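Local coordinates for protein malyl-CoA lyase/beta-methylmalyl-CoA lyase (Methylobacterium extorquens, PDB 5UGR) that is a six-chain TIM-barrel enzyme of the HpcH/HpaI aldolase/citrate lyase family that binds magnesium through acidic side chains, at residues V90-V93 and R98-M101; V107-D112 and M145-A150; R279-A284 and A306-A311. All coordinates share one frame; numbering follows the deposited sequence.

Interaction 1. Residues V90-V93 and R98-M101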
ATOM      1  N   VAL A  90      19.950 -24.784   8.296  1.00 14.94           N
ATOM      2  CA  VAL A  90      21.390 -24.668   8.639  1.00 15.75           C
ATOM      3  C   VAL A  90      22.111 -25.999   8.367  1.00 16.97           C
ATOM      4  O   VAL A  90      23.099 -26.033   7.642  1.00 16.63           O
ATOM      5  CB  VAL A  90      21.584 -24.237  10.118  1.00 16.16           C
ATOM      6  CG1 VAL A  90      23.057 -24.404  10.535  1.00 19.65           C
ATOM      7  CG2 VAL A  90      21.167 -22.780  10.291  1.00 15.71           C
ATOM      8  N   ASP A  91      21.605 -27.091   8.931  1.00 17.05           N
ATOM      9  CA  ASP A  91      22.383 -28.349   8.854  1.00 17.05           C
ATOM     10  C   ASP A  91      22.482 -28.858   7.411  1.00 17.54           C
ATOM     11  O   ASP A  91      23.539 -29.283   6.956  1.00 19.20           O
ATOM     12  CB  ASP A  91      21.811 -29.430   9.743  1.00 19.31           C
ATOM     13  CG  ASP A  91      21.959 -29.148  11.198  1.00 20.88           C
ATOM     14  OD1 ASP A  91      22.572 -28.138  11.582  1.00 23.33           O
ATOM     15  OD2 ASP A  91      21.565 -30.054  11.979  1.00 23.43           O
ATOM     16  N   ILE A  92      21.378 -28.803   6.677  1.00 15.26           N
ATOM     17  CA  ILE A  92      21.372 -29.364   5.328  1.00 16.90           C
ATOM     18  C   ILE A  92      22.063 -28.457   4.351  1.00 17.87           C
ATOM     19  O   ILE A  92      22.854 -28.957   3.512  1.00 16.97           O
ATOM     20  CB  ILE A  92      19.967 -29.789   4.866  1.00 16.53           C
ATOM     21  CG1 ILE A  92      19.387 -30.809   5.828  1.00 18.10           C
ATOM     22  CG2 ILE A  92      19.970 -30.283   3.429  1.00 17.39           C
ATOM     23  CD1 ILE A  92      17.884 -31.076   5.760  1.00 17.61           C
ATOM     24  N   VAL A  93      21.801 -27.128   4.404  1.00 15.97           N
ATOM     25  CA  VAL A  93      22.452 -26.282   3.438  1.00 16.35           C
ATOM     26  C   VAL A  93      23.976 -26.269   3.701  1.00 17.57           C
ATOM     27  O   VAL A  93      24.781 -26.296   2.736  1.00 18.49           O
ATOM     28  CB  VAL A  93      21.845 -24.859   3.354  1.00 15.92           C
ATOM     29  CG1 VAL A  93      22.575 -23.979   2.364  1.00 17.83           C
ATOM     30  CG2 VAL A  93      20.357 -24.936   2.991  1.00 17.17           C
ATOM     31  N   ARG A  98      24.735 -30.763  -3.087  1.00 19.23           N
ATOM     32  CA  ARG A  98      23.815 -31.351  -4.081  1.00 18.33           C
ATOM     33  C   ARG A  98      22.428 -30.734  -4.065  1.00 17.36           C
ATOM     34  O   ARG A  98      21.718 -30.773  -5.045  1.00 19.25           O
ATOM     35  CB  ARG A  98      23.750 -32.875  -3.951  1.00 20.21           C
ATOM     36  CG  ARG A  98      22.850 -33.606  -4.948  1.00 20.65           C
ATOM     37  CD  ARG A  98      23.337 -33.388  -6.352  1.00 21.53           C
ATOM     38  NE  ARG A  98      22.517 -33.972  -7.390  1.00 23.35           N
ATOM     39  CZ  ARG A  98      21.405 -33.381  -7.861  1.00 20.22           C
ATOM     40  NH1 ARG A  98      20.945 -32.258  -7.296  1.00 19.58           N
ATOM     41  NH2 ARG A  98      20.731 -33.945  -8.864  1.00 21.54           N
ATOM     42  N   LEU A  99      22.024 -30.195  -2.919  1.00 16.16           N
ATOM     43  CA  LEU A  99      20.696 -29.588  -2.824  1.00 15.93           C
ATOM     44  C   LEU A  99      20.549 -28.483  -3.860  1.00 13.94           C
ATOM     45  O   LEU A  99      21.390 -27.587  -3.963  1.00 16.98           O
ATOM     46  CB  LEU A  99      20.484 -29.052  -1.414  1.00 15.72           C
ATOM     47  CG  LEU A  99      19.071 -28.581  -1.121  1.00 14.58           C
ATOM     48  CD1 LEU A  99      18.040 -29.687  -1.164  1.00 16.28           C
ATOM     49  CD2 LEU A  99      19.040 -27.809   0.201  1.00 16.98           C
ATOM     50  N   ASP A 100      19.396 -28.526  -4.562  1.00 14.84           N
ATOM     51  CA  ASP A 100      19.065 -27.511  -5.534  1.00 13.57           C
ATOM     52  C   ASP A 100      18.061 -26.442  -5.029  1.00 14.60           C
ATOM     53  O   ASP A 100      18.171 -25.255  -5.408  1.00 14.86           O
ATOM     54  CB  ASP A 100      18.486 -28.135  -6.799  1.00 14.58           C
ATOM     55  CG  ASP A 100      19.476 -29.077  -7.506  1.00 15.47           C
ATOM     56  OD1 ASP A 100      20.626 -28.614  -7.772  1.00 16.38           O
ATOM     57  OD2 ASP A 100      19.062 -30.228  -7.774  1.00 16.76           O
ATOM     58  N   MET A 101      17.090 -26.887  -4.219  1.00 13.71           N
ATOM     59  CA  MET A 101      15.980 -26.013  -3.871  1.00 13.73           C
ATOM     60  C   MET A 101      15.455 -26.316  -2.485  1.00 13.39           C
ATOM     61  O   MET A 101      15.658 -27.411  -1.952  1.00 14.26           O
ATOM     62  CB  MET A 101      14.828 -26.181  -4.871  1.00 14.13           C
ATOM     63  CG  MET A 101      15.170 -25.717  -6.317  1.00 16.45           C
ATOM     64  SD  MET A 101      13.732 -25.732  -7.414  1.00 17.17           S
ATOM     65  CE  MET A 101      12.841 -24.332  -6.712  1.00 16.81           C
TER
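Val93 and Leu99 bring the two backbones closest, their CA atoms 7.3 Å apart, where helix 85-95 gives way to the connection that leads into strand 101-104. This is the returning half of a beta-alpha-beta crossover in the TIM barrel: strand 72-76 runs out, the helix packs back along the barrel wall, and residues 98-101 re-enter the sheet beside that strand. No hydrogen bond joins the two segments, and they meet through aliphatic carbon alone, burying 92 Å² in all.

Leu99 carries the contact. Its side chain sets out toward the helix, with CG anti to the backbone N (chi1 -171°), and one methyl, CD2, does the touching. Leu99 CD2 lies 4.2 Å from both Ile92 CG2 and Val93 CG2, so a single leucine branch serves two successive helix residues. Ile92 and Leu99 run across each other at about a right angle. Ile92 offers its short CG2 branch here, while the side chain also packs on Ile60 and Leu63 of helix 52-65 and on Ile75 of strand 72-76. Branched aliphatic residues suit this buried place, since they fill it from several directions and bring no polar group that would need a partner.

Polar anchoring falls to the neighbours of Leu99. Asp100 OD1 forms a salt bridge with Lys131 and OD2 accepts a hydrogen bond from Met73 N, while Arg98 NH2 reaches the carbonyl oxygens of Gly69 and Lys71. Between the two neighbours themselves, Arg98 NH1 makes a salt bridge of 2.8 Å to Asp100 OD2, which lies at the guanidinium edge in its plane, although the nitrogen sits 38° above the plane of the carboxylate.

Interaction 2. Residues V107-D112 and M145-A150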
ATOM      1  N   VAL A 107       3.180 -21.139   3.385  1.00 11.91           N
ATOM      2  CA  VAL A 107       3.587 -19.717   3.287  1.00 11.38           C
ATOM      3  C   VAL A 107       2.335 -18.817   3.346  1.00 10.89           C
ATOM      4  O   VAL A 107       1.325 -19.081   2.685  1.00 12.42           O
ATOM      5  CB  VAL A 107       4.392 -19.440   1.990  1.00 11.46           C
ATOM      6  CG1 VAL A 107       4.712 -17.954   1.804  1.00 12.75           C
ATOM      7  CG2 VAL A 107       5.680 -20.253   2.026  1.00 13.74           C
ATOM      8  N   GLY A 108       2.417 -17.787   4.179  1.00 11.58           N
ATOM      9  CA  GLY A 108       1.269 -16.908   4.424  1.00 11.52           C
ATOM     10  C   GLY A 108       1.438 -15.512   3.893  1.00 11.37           C
ATOM     11  O   GLY A 108       0.481 -14.920   3.434  1.00 12.75           O
ATOM     12  N   VAL A 109       2.640 -14.971   3.986  1.00 10.55           N
ATOM     13  CA  VAL A 109       2.941 -13.591   3.607  1.00 11.41           C
ATOM     14  C   VAL A 109       4.339 -13.528   2.966  1.00 11.00           C
ATOM     15  O   VAL A 109       5.186 -14.406   3.191  1.00 11.89           O
ATOM     16  CB  VAL A 109       2.874 -12.614   4.800  1.00 11.37           C
ATOM     17  CG1 VAL A 109       1.494 -12.581   5.405  1.00 13.18           C
ATOM     18  CG2 VAL A 109       3.892 -12.952   5.886  1.00 13.05           C
ATOM     19  N   PRO A 110       4.623 -12.503   2.160  1.00 10.57           N
ATOM     20  CA  PRO A 110       5.928 -12.397   1.506  1.00 10.49           C
ATOM     21  C   PRO A 110       7.130 -12.444   2.471  1.00 11.10           C
ATOM     22  O   PRO A 110       8.179 -13.016   2.143  1.00 11.73           O
ATOM     23  CB  PRO A 110       5.860 -11.105   0.728  1.00 13.67           C
ATOM     24  CG  PRO A 110       4.524 -10.643   0.779  1.00 16.49           C
ATOM     25  CD  PRO A 110       3.692 -11.469   1.692  1.00 11.46           C
ATOM     26  N   ALA A 111       6.960 -11.882   3.667  1.00 10.92           N
ATOM     27  CA  ALA A 111       8.080 -11.828   4.621  1.00 11.01           C
ATOM     28  C   ALA A 111       8.474 -13.235   5.093  1.00 11.04           C
ATOM     29  O   ALA A 111       9.632 -13.428   5.538  1.00 12.00           O
ATOM     30  CB  ALA A 111       7.750 -10.946   5.821  1.00 11.82           C
ATOM     31  N   ASP A 112       7.566 -14.226   4.996  1.00 11.21           N
ATOM     32  CA  ASP A 112       7.956 -15.611   5.299  1.00 10.70           C
ATOM     33  C   ASP A 112       9.093 -16.031   4.363  1.00 10.31           C
ATOM     34  O   ASP A 112      10.089 -16.683   4.770  1.00 12.39           O
ATOM     35  CB  ASP A 112       6.765 -16.583   5.123  1.00 11.01           C
ATOM     36  CG  ASP A 112       5.684 -16.466   6.218  1.00 12.07           C
ATOM     37  OD1 ASP A 112       6.051 -16.190   7.372  1.00 12.23           O
ATOM     38  OD2 ASP A 112       4.518 -16.740   5.817  1.00 12.20           O
ATOM     39  N   MET A 145      -3.347 -18.220   0.279  1.00 11.10           N
ATOM     40  CA  MET A 145      -4.154 -17.924  -0.898  1.00 12.35           C
ATOM     41  C   MET A 145      -4.566 -16.458  -0.935  1.00 11.70           C
ATOM     42  O   MET A 145      -4.613 -15.845  -2.005  1.00 15.17           O
ATOM     43  CB  MET A 145      -5.375 -18.839  -0.925  1.00 14.18           C
ATOM     44  CG  MET A 145      -6.176 -18.752  -2.185  1.00 14.52           C
ATOM     45  SD  MET A 145      -5.310 -19.215  -3.720  1.00 15.77           S
ATOM     46  CE  MET A 145      -5.048 -20.958  -3.448  1.00 16.68           C
ATOM     47  N   ALA A 146      -4.905 -15.894   0.218  1.00 11.94           N
ATOM     48  CA  ALA A 146      -5.294 -14.473   0.299  1.00 11.77           C
ATOM     49  C   ALA A 146      -4.169 -13.474  -0.015  1.00 13.09           C
ATOM     50  O   ALA A 146      -4.430 -12.309  -0.335  1.00 17.25           O
ATOM     51  CB  ALA A 146      -5.841 -14.200   1.679  1.00 12.54           C
ATOM     52  N   ASN A 147      -2.899 -13.951   0.031  1.00 11.38           N
ATOM     53  CA  ASN A 147      -1.728 -13.156  -0.192  1.00 11.80           C
ATOM     54  C   ASN A 147      -0.886 -13.672  -1.363  1.00 12.19           C
ATOM     55  O   ASN A 147       0.275 -13.278  -1.510  1.00 12.92           O
ATOM     56  CB  ASN A 147      -0.895 -13.066   1.093  1.00 12.25           C
ATOM     57  CG  ASN A 147      -1.623 -12.294   2.158  1.00 14.18           C
ATOM     58  OD1 ASN A 147      -1.753 -11.078   2.044  1.00 18.04           O
ATOM     59  ND2 ASN A 147      -2.094 -12.956   3.146  1.00 16.76           N
ATOM     60  N   VAL A 148      -1.482 -14.502  -2.237  1.00 11.57           N
ATOM     61  CA  VAL A 148      -0.653 -15.232  -3.194  1.00 11.84           C
ATOM     62  C   VAL A 148       0.051 -14.340  -4.199  1.00 13.32           C
ATOM     63  O   VAL A 148       1.195 -14.617  -4.589  1.00 12.72           O
ATOM     64  CB  VAL A 148      -1.472 -16.351  -3.877  1.00 12.96           C
ATOM     65  CG1 VAL A 148      -2.610 -15.846  -4.738  1.00 13.31           C
ATOM     66  CG2 VAL A 148      -0.575 -17.345  -4.601  1.00 13.56           C
ATOM     67  N   GLU A 149      -0.596 -13.247  -4.613  1.00 12.12           N
ATOM     68  CA  GLU A 149       0.004 -12.365  -5.584  0.50 11.70           C
ATOM     69  C   GLU A 149       1.231 -11.669  -5.015  1.00 12.55           C
ATOM     70  O   GLU A 149       2.255 -11.527  -5.689  1.00 14.91           O
ATOM     71  CB  GLU A 149      -1.013 -11.329  -6.073  0.50 11.17           C
ATOM     72  CG  GLU A 149      -2.238 -11.926  -6.738  0.50 10.38           C
ATOM     73  CD  GLU A 149      -3.371 -12.341  -5.800  0.50 10.89           C
ATOM     74  OE1 GLU A 149      -3.345 -12.160  -4.473  0.50  9.23           O
ATOM     75  OE2 GLU A 149      -4.325 -12.885  -6.454  0.50 10.18           O
ATOM     76  N   ALA A 150       1.137 -11.224  -3.759  1.00 11.70           N
ATOM     77  CA  ALA A 150       2.276 -10.657  -3.065  1.00 12.64           C
ATOM     78  C   ALA A 150       3.389 -11.652  -2.799  1.00 12.42           C
ATOM     79  O   ALA A 150       4.595 -11.320  -2.938  1.00 14.11           O
ATOM     80  CB  ALA A 150       1.824  -9.981  -1.741  1.00 14.37           C
TER
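Asn147 sits in the break between helices 142-146 and 148-151 and lays its side chain against the peptide carbonyl of Gly108. Asn147 CB, directed toward residues 107-112, already stands 3.3 Å from Gly108 O. From there the chain swings to the position anti to the carbonyl carbon of Asn147 (chi1 -67°), and Asn147 CG passes Gly108 O at 3.6 Å. At the tip, Asn147 ND2 comes within 3.3 Å of Gly108 O and also approaches Val109 CG1. The same nitrogen hydrogen-bonds Leu143 O, back in the preceding helix, and Tyr220 OH of a neighbouring subunit; an amide nitrogen, which carries two hydrogens, suits a place between a helix and a second chain.

Farther along, the contact turns apolar: Pro110 CG rests 3.8 Å from the Ala150 methyl, CB. Proline suits the first turn of helix 110-127, where its missing N-H costs no helical bond, and alanine is small enough for the two backbones to come close.

The Gly108 turn is braced from its own side. Asp112 OD2 accepts two backbone bonds, from Gly108 N (2.9 Å), nearly in line with the C-O bond, and from Val109 N (3.2 Å), which comes from above the carboxylate plane. Ser2 of the neighbouring subunit also bonds this oxygen.

Segment 107-112 follows strand 101-104, and segment 145-150 follows strand 134-139. Their meeting therefore joins the chain segments that follow two adjacent barrel strands, near their C-terminal ends, the end that carries the active site in TIM-barrel enzymes.

Interaction 3. Residues R279-A284 and A306-A311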
ATOM      1  N   ARG A 279       9.918 -22.917 -31.179  1.00 22.74           N
ATOM      2  CA  ARG A 279      11.137 -22.976 -32.009  1.00 22.56           C
ATOM      3  C   ARG A 279      11.078 -21.992 -33.161  1.00 23.76           C
ATOM      4  O   ARG A 279      12.078 -21.338 -33.486  1.00 25.57           O
ATOM      5  CB  ARG A 279      11.424 -24.387 -32.537  1.00 24.99           C
ATOM      6  CG  ARG A 279      11.753 -25.373 -31.410  1.00 26.35           C
ATOM      7  CD  ARG A 279      12.706 -26.474 -31.790  1.00 28.62           C
ATOM      8  NE  ARG A 279      12.790 -27.513 -30.779  1.00 28.70           N
ATOM      9  CZ  ARG A 279      13.672 -27.581 -29.766  1.00 35.34           C
ATOM     10  NH1 ARG A 279      14.618 -26.641 -29.543  1.00 36.95           N
ATOM     11  NH2 ARG A 279      13.591 -28.636 -28.948  1.00 49.85           N
ATOM     12  N   ARG A 280       9.899 -21.810 -33.697  1.00 21.84           N
ATOM     13  CA  ARG A 280       9.735 -20.873 -34.806  1.00 23.65           C
ATOM     14  C   ARG A 280       9.817 -19.435 -34.365  1.00 23.39           C
ATOM     15  O   ARG A 280      10.276 -18.579 -35.114  1.00 23.89           O
ATOM     16  CB  ARG A 280       8.404 -21.111 -35.505  1.00 24.38           C
ATOM     17  CG  ARG A 280       8.400 -22.478 -36.214  1.00 24.85           C
ATOM     18  CD  ARG A 280       7.137 -22.701 -37.001  1.00 26.74           C
ATOM     19  NE  ARG A 280       7.064 -21.817 -38.159  1.00 26.62           N
ATOM     20  CZ  ARG A 280       6.028 -21.005 -38.448  1.00 25.47           C
ATOM     21  NH1 ARG A 280       4.941 -20.996 -37.729  1.00 30.96           N
ATOM     22  NH2 ARG A 280       6.082 -20.180 -39.491  1.00 30.22           N
ATOM     23  N   ILE A 281       9.379 -19.170 -33.136  1.00 22.25           N
ATOM     24  CA  ILE A 281       9.584 -17.870 -32.539  1.00 20.84           C
ATOM     25  C   ILE A 281      11.091 -17.564 -32.423  1.00 21.07           C
ATOM     26  O   ILE A 281      11.520 -16.462 -32.754  1.00 21.90           O
ATOM     27  CB  ILE A 281       8.834 -17.732 -31.201  1.00 20.91           C
ATOM     28  CG1 ILE A 281       7.327 -17.583 -31.453  1.00 20.16           C
ATOM     29  CG2 ILE A 281       9.338 -16.541 -30.419  1.00 21.33           C
ATOM     30  CD1 ILE A 281       6.445 -17.750 -30.199  1.00 21.92           C
ATOM     31  N   LEU A 282      11.866 -18.527 -31.930  1.00 22.00           N
ATOM     32  CA  LEU A 282      13.314 -18.328 -31.765  1.00 22.72           C
ATOM     33  C   LEU A 282      13.967 -18.117 -33.148  1.00 21.75           C
ATOM     34  O   LEU A 282      14.854 -17.276 -33.267  1.00 23.23           O
ATOM     35  CB  LEU A 282      13.968 -19.495 -30.985  1.00 25.11           C
ATOM     36  CG  LEU A 282      13.463 -19.779 -29.559  1.00 37.04           C
ATOM     37  CD1 LEU A 282      14.488 -20.613 -28.811  1.00 38.50           C
ATOM     38  CD2 LEU A 282      13.057 -18.541 -28.796  1.00 33.27           C
ATOM     39  N   GLU A 283      13.516 -18.859 -34.160  1.00 22.89           N
ATOM     40  CA  GLU A 283      14.111 -18.627 -35.486  0.50 21.49           C
ATOM     41  C   GLU A 283      13.638 -17.266 -36.031  1.00 22.98           C
ATOM     42  O   GLU A 283      14.441 -16.566 -36.629  1.00 21.59           O
ATOM     43  CB  GLU A 283      13.893 -19.804 -36.433  0.50 27.25           C
ATOM     44  CG  GLU A 283      14.749 -21.041 -36.130  0.50 29.69           C
ATOM     45  CD  GLU A 283      16.195 -20.861 -36.470  0.50 30.48           C
ATOM     46  OE1 GLU A 283      16.502 -20.765 -37.658  0.50 34.17           O
ATOM     47  OE2 GLU A 283      17.026 -20.811 -35.555  0.50 39.64           O
ATOM     48  N   ALA A 284      12.422 -16.830 -35.726  1.00 19.75           N
ATOM     49  CA  ALA A 284      11.978 -15.490 -36.130  1.00 22.12           C
ATOM     50  C   ALA A 284      12.785 -14.386 -35.465  1.00 19.02           C
ATOM     51  O   ALA A 284      13.037 -13.314 -36.057  1.00 18.47           O
ATOM     52  CB  ALA A 284      10.495 -15.308 -35.806  1.00 19.75           C
ATOM     53  N   ALA A 306       7.415 -10.338 -23.972  1.00 15.48           N
ATOM     54  CA  ALA A 306       6.868 -11.321 -23.036  1.00 15.53           C
ATOM     55  C   ALA A 306       6.691 -12.689 -23.682  1.00 14.51           C
ATOM     56  O   ALA A 306       6.989 -13.730 -23.094  1.00 17.13           O
ATOM     57  CB  ALA A 306       5.527 -10.798 -22.521  1.00 17.96           C
ATOM     58  N   SER A 307       6.267 -12.667 -24.936  1.00 15.36           N
ATOM     59  CA  SER A 307       6.004 -13.895 -25.698  1.00 15.13           C
ATOM     60  C   SER A 307       7.320 -14.619 -26.064  1.00 14.99           C
ATOM     61  O   SER A 307       7.415 -15.878 -25.966  1.00 17.71           O
ATOM     62  CB  SER A 307       5.178 -13.580 -26.925  1.00 17.40           C
ATOM     63  OG  SER A 307       3.915 -13.027 -26.578  1.00 19.16           O
ATOM     64  N   ILE A 308       8.356 -13.820 -26.419  1.00 15.55           N
ATOM     65  CA  ILE A 308       9.718 -14.376 -26.651  1.00 16.48           C
ATOM     66  C   ILE A 308      10.186 -15.075 -25.382  1.00 15.66           C
ATOM     67  O   ILE A 308      10.716 -16.180 -25.461  1.00 17.57           O
ATOM     68  CB  ILE A 308      10.703 -13.267 -27.081  1.00 18.21           C
ATOM     69  CG1 ILE A 308      10.336 -12.830 -28.518  1.00 19.58           C
ATOM     70  CG2 ILE A 308      12.153 -13.685 -26.914  1.00 20.45           C
ATOM     71  CD1 ILE A 308      10.940 -11.499 -28.959  1.00 21.80           C
ATOM     72  N   ARG A 309      10.053 -14.402 -24.217  1.00 15.56           N
ATOM     73  CA  ARG A 309      10.504 -15.004 -22.974  1.00 17.32           C
ATOM     74  C   ARG A 309       9.797 -16.293 -22.629  1.00 18.38           C
ATOM     75  O   ARG A 309      10.446 -17.245 -22.148  1.00 19.69           O
ATOM     76  CB  ARG A 309      10.516 -13.993 -21.824  1.00 18.13           C
ATOM     77  CG  ARG A 309      11.486 -12.857 -22.032  1.00 20.23           C
ATOM     78  CD  ARG A 309      11.443 -11.749 -20.992  1.00 23.92           C
ATOM     79  NE  ARG A 309      12.626 -10.882 -21.095  1.00 27.15           N
ATOM     80  CZ  ARG A 309      13.074 -10.113 -20.123  1.00 22.53           C
ATOM     81  NH1 ARG A 309      12.408 -10.016 -18.947  1.00 26.97           N
ATOM     82  NH2 ARG A 309      14.157  -9.397 -20.358  1.00 28.86           N
ATOM     83  N   MET A 310       8.492 -16.371 -22.915  1.00 16.57           N
ATOM     84  CA  MET A 310       7.767 -17.632 -22.766  1.00 17.62           C
ATOM     85  C   MET A 310       8.278 -18.713 -23.678  1.00 18.09           C
ATOM     86  O   MET A 310       8.361 -19.875 -23.286  1.00 20.44           O
ATOM     87  CB  MET A 310       6.267 -17.451 -22.961  1.00 19.73           C
ATOM     88  CG  MET A 310       5.646 -16.591 -21.914  1.00 21.49           C
ATOM     89  SD  MET A 310       3.821 -16.632 -21.890  1.00 22.87           S
ATOM     90  CE  MET A 310       3.527 -18.236 -21.085  1.00 35.50           C
ATOM     91  N   ALA A 311       8.611 -18.348 -24.907  1.00 17.47           N
ATOM     92  CA  ALA A 311       9.117 -19.310 -25.876  1.00 18.01           C
ATOM     93  C   ALA A 311      10.478 -19.856 -25.453  1.00 17.74           C
ATOM     94  O   ALA A 311      10.707 -21.069 -25.505  1.00 20.85           O
ATOM     95  CB  ALA A 311       9.201 -18.676 -27.248  1.00 19.07           C
TER
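Ile281 and Ala311 mark the nearest approach of two segments, on helices 272-291 and 305-322, whose axes pass 9.4 Å apart with 123° between their N-to-C directions. Both helices follow the last barrel strand, 252-255, and pack together outside the barrel, linked by the hairpin of strands 296-298 and 301-303. The 6.8 Å between the CA atoms of Ile281 and Ala311 is consistent with the small side chain of alanine.

The Ala311 methyl points into a surface made by two consecutive residues. Ile281 CG2 lies nearest to Ala311 CB, at 3.8 Å, with Ile281 CB and CD1 only slightly farther off, so the alanine lies against both branches of the isoleucine. The torsion explains how: CG1 of Ile281 stands anti to the carbonyl carbon (chi1 -74°), while CG2 takes the place anti to the backbone N, and the two branches spread over the methyl. From the flank Leu282 adds CD2, 4.2 Å from Ala311 CB.

One turn earlier on helix 305-322, Ile308 CG1 comes to 4.3 Å from Ile281 CG2. That single methyl thus touches two residues three apart, which present themselves on the same side of their helix. The hairpin closes the cluster, with Leu298 and Ile303 packing on Ile281, and Val296 and Ile303 on Ile308.

Charged groups stay at the margin, where Arg279 and Arg280 pair with Asp319 and Asp299. With no hydrogen bond or salt bridge between the segments, their hold on each other rests on van der Waals packing and the exclusion of water; shape complementarity, rather than any directional bond, accounts for the fit between them.

The three contacts succeed one another along the chain without touching. Interactions 1 and 2 both belong to the barrel and fall at the two ends of strand 101-104: residues 98-101 lead into it and residues 107-112 follow it, with about 12 Å between the nearest atoms of the two contacts. Interaction 3 joins helices 272-291 and 305-322, which come after the last barrel strand; its nearest atoms are about 17 Å from each of the others. Magnesium is bound by Asp45, Glu140 and Asp167, none of which belongs to these contacts. Gly108 of interaction 2 lies about 12 Å from a bound magnesium ion, and the side chain of Ile281 about 14 Å from one, not necessarily the same.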